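Local coordinates for protein 2-dehydro-3-deoxy-D-arabinonate dehydratase (Sulfolobus solfataricus, PDB 2Q18) that catalyses the metal-dependent dehydration of 2-dehydro-3-deoxy-D-arabinonate to 2,5-dioxopentanoate in a pentose oxidation pathway, at residues Y159-D164 / G280-P285. Numbering follows the deposited sequence.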
loop_
_atom_site.group_PDB
_atom_site.type_symbol
_atom_site.label_atom_id
_atom_site.label_comp_id
_atom_site.label_asym_id
_atom_site.label_seq_id
_atom_site.Cartn_x
_atom_site.Cartn_y
_atom_site.Cartn_z
ATOM N N TYR A 159 -25.731 -9.450 -13.848
ATOM C CA TYR A 159 -26.872 -8.537 -13.936
ATOM C C TYR A 159 -27.257 -8.013 -12.564
ATOM O O TYR A 159 -27.066 -8.689 -11.553
ATOM C CB TYR A 159 -28.093 -9.241 -14.546
ATOM C CG TYR A 159 -27.890 -9.745 -15.956
ATOM C CD1 TYR A 159 -28.300 -8.983 -17.051
ATOM C CD2 TYR A 159 -27.293 -10.985 -16.199
ATOM C CE1 TYR A 159 -28.119 -9.441 -18.353
ATOM C CE2 TYR A 159 -27.102 -11.450 -17.500
ATOM C CZ TYR A 159 -27.518 -10.670 -18.569
ATOM O OH TYR A 159 -27.340 -11.115 -19.856
ATOM N N THR A 160 -27.815 -6.809 -12.544
ATOM C CA THR A 160 -28.265 -6.182 -11.311
ATOM C C THR A 160 -29.427 -5.224 -11.614
ATOM O O THR A 160 -29.743 -4.963 -12.782
ATOM C CB THR A 160 -27.085 -5.465 -10.577
ATOM O OG1 THR A 160 -27.437 -5.205 -9.212
ATOM C CG2 THR A 160 -26.686 -4.158 -11.271
ATOM N N ILE A 161 -30.070 -4.724 -10.565
ATOM C CA ILE A 161 -31.101 -3.700 -10.703
ATOM C C ILE A 161 -30.424 -2.350 -10.538
ATOM O O ILE A 161 -29.627 -2.178 -9.624
ATOM C CB ILE A 161 -32.185 -3.836 -9.601
ATOM C CG1 ILE A 161 -32.759 -5.256 -9.574
ATOM C CG2 ILE A 161 -33.281 -2.776 -9.780
ATOM C CD1 ILE A 161 -33.512 -5.595 -8.287
ATOM N N MET A 162 -30.729 -1.392 -11.407
ATOM C CA MET A 162 -30.234 -0.030 -11.201
ATOM C C MET A 162 -31.366 0.981 -11.260
ATOM O O MET A 162 -32.284 0.850 -12.070
ATOM C CB MET A 162 -29.123 0.345 -12.206
ATOM C CG MET A 162 -28.525 1.769 -12.018
ATOM S SD MET A 162 -26.910 2.060 -12.837
ATOM C CE MET A 162 -25.831 1.245 -11.660
ATOM N N ASP A 163 -31.282 1.987 -10.396
ATOM C CA ASP A 163 -32.161 3.143 -10.465
ATOM C C ASP A 163 -31.357 4.304 -11.033
ATOM O O ASP A 163 -30.457 4.824 -10.374
ATOM C CB ASP A 163 -32.692 3.482 -9.065
ATOM C CG ASP A 163 -33.733 4.600 -9.069
ATOM O OD1 ASP A 163 -33.967 5.231 -10.122
ATOM O OD2 ASP A 163 -34.321 4.850 -7.990
ATOM N N ASP A 164 -31.685 4.700 -12.260
ATOM C CA ASP A 164 -31.104 5.888 -12.873
ATOM C C ASP A 164 -31.945 7.093 -12.450
ATOM O O ASP A 164 -32.889 7.479 -13.141
ATOM C CB ASP A 164 -31.053 5.729 -14.409
ATOM C CG ASP A 164 -30.539 6.977 -15.134
ATOM O OD1 ASP A 164 -30.176 7.980 -14.480
ATOM O OD2 ASP A 164 -30.504 6.959 -16.383
ATOM N N GLY A 280 -34.009 -9.603 -7.483
ATOM C CA GLY A 280 -34.582 -9.275 -6.181
ATOM C C GLY A 280 -35.315 -7.951 -6.179
ATOM O O GLY A 280 -35.897 -7.547 -7.187
ATOM N N THR A 281 -35.287 -7.276 -5.036
ATOM C CA THR A 281 -35.915 -5.973 -4.903
ATOM C C THR A 281 -34.929 -4.995 -4.288
ATOM O O THR A 281 -34.428 -5.217 -3.182
ATOM C CB THR A 281 -37.213 -6.041 -4.047
ATOM O OG1 THR A 281 -38.153 -6.924 -4.673
ATOM C CG2 THR A 281 -37.847 -4.661 -3.907
ATOM N N LEU A 282 -34.651 -3.923 -5.023
ATOM C CA LEU A 282 -33.798 -2.844 -4.551
ATOM C C LEU A 282 -34.664 -1.778 -3.888
ATOM O O LEU A 282 -35.608 -1.278 -4.501
ATOM C CB LEU A 282 -33.017 -2.234 -5.727
ATOM C CG LEU A 282 -32.155 -0.993 -5.466
ATOM C CD1 LEU A 282 -30.937 -1.340 -4.611
ATOM C CD2 LEU A 282 -31.719 -0.361 -6.787
ATOM N N ILE A 283 -34.330 -1.426 -2.649
ATOM C CA ILE A 283 -35.127 -0.486 -1.865
ATOM C C ILE A 283 -34.280 0.684 -1.379
ATOM O O ILE A 283 -33.284 0.492 -0.681
ATOM C CB ILE A 283 -35.810 -1.190 -0.650
ATOM C CG1 ILE A 283 -36.724 -2.326 -1.123
ATOM C CG2 ILE A 283 -36.580 -0.175 0.203
ATOM C CD1 ILE A 283 -37.099 -3.330 -0.032
ATOM N N THR A 284 -34.680 1.898 -1.744
ATOM C CA THR A 284 -33.951 3.090 -1.331
ATOM C C THR A 284 -34.887 4.209 -0.867
ATOM O O THR A 284 -35.786 4.621 -1.613
ATOM C CB THR A 284 -33.053 3.651 -2.470
ATOM O OG1 THR A 284 -33.872 4.063 -3.568
ATOM C CG2 THR A 284 -32.028 2.611 -2.954
ATOM N N PRO A 285 -34.680 4.709 0.366
ATOM C CA PRO A 285 -35.340 5.953 0.772
ATOM C C PRO A 285 -34.824 7.141 -0.036
ATOM O O PRO A 285 -33.768 7.048 -0.673
ATOM C CB PRO A 285 -34.958 6.104 2.248
ATOM C CG PRO A 285 -33.737 5.259 2.426
ATOM C CD PRO A 285 -33.853 4.134 1.446
HETATM O O HOH W 1 -33.664 3.264 -6.069
#
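The peptide group joining Gly-280 and Thr-281 carries the terminal methyl of Ile-161 on one face, with CD1 3.3 Å from the carbonyl O of Gly-280. In return, the peptide after Ile-161 has CD2 of Leu-282 over one of its faces, 4.0 Å from the O of Ile-161. Strands 156-167 and 280-288 belong to different sheets of the FAH fold, and here the sheets pack face to face, the two segments running in roughly the same sense at 30° with 7.9 Å between axes.

Both branches of Ile-161 reach across to strand 280-288. CG1 stands beside the backbone N (chi1 -54°) and the chain then extends (chi2 163°), which carries CD1 across to Gly-280 and to within 3.8 Å of the N of Leu-282. CG2, on the other branch, meets CB of Leu-282 at 4.1 Å. The two side chains lie alongside each other, running opposite ways, each ending against the other strand's backbone, while Ile-274, Ile-276 and Ile-279 pack around Ile-161. An alanine at Ile-161 would probably open a gap over the Gly-280 peptide and leave CB of Leu-282 without its apolar partner.

Two residues further on, at Asp-163, the contact turns polar beside the active site. CB of Asp-163 points toward strand 280-288, and the carboxylate is held at both oxygens. OD1 accepts a hydrogen bond from the backbone N of Glu-143, a magnesium ligand, consistent with a second-shell role in positioning Glu-143. The next residue, Asp-164, is itself a magnesium ligand and forms salt bridges with Lys-118 and the substrate-binding Lys-182. At the other oxygen of Asp-163 a buried link spans the sheets, a water donating to OD2 of Asp-163 at 2.6 Å and hydrogen-bonded at 2.6 Å to OG1 of Thr-284.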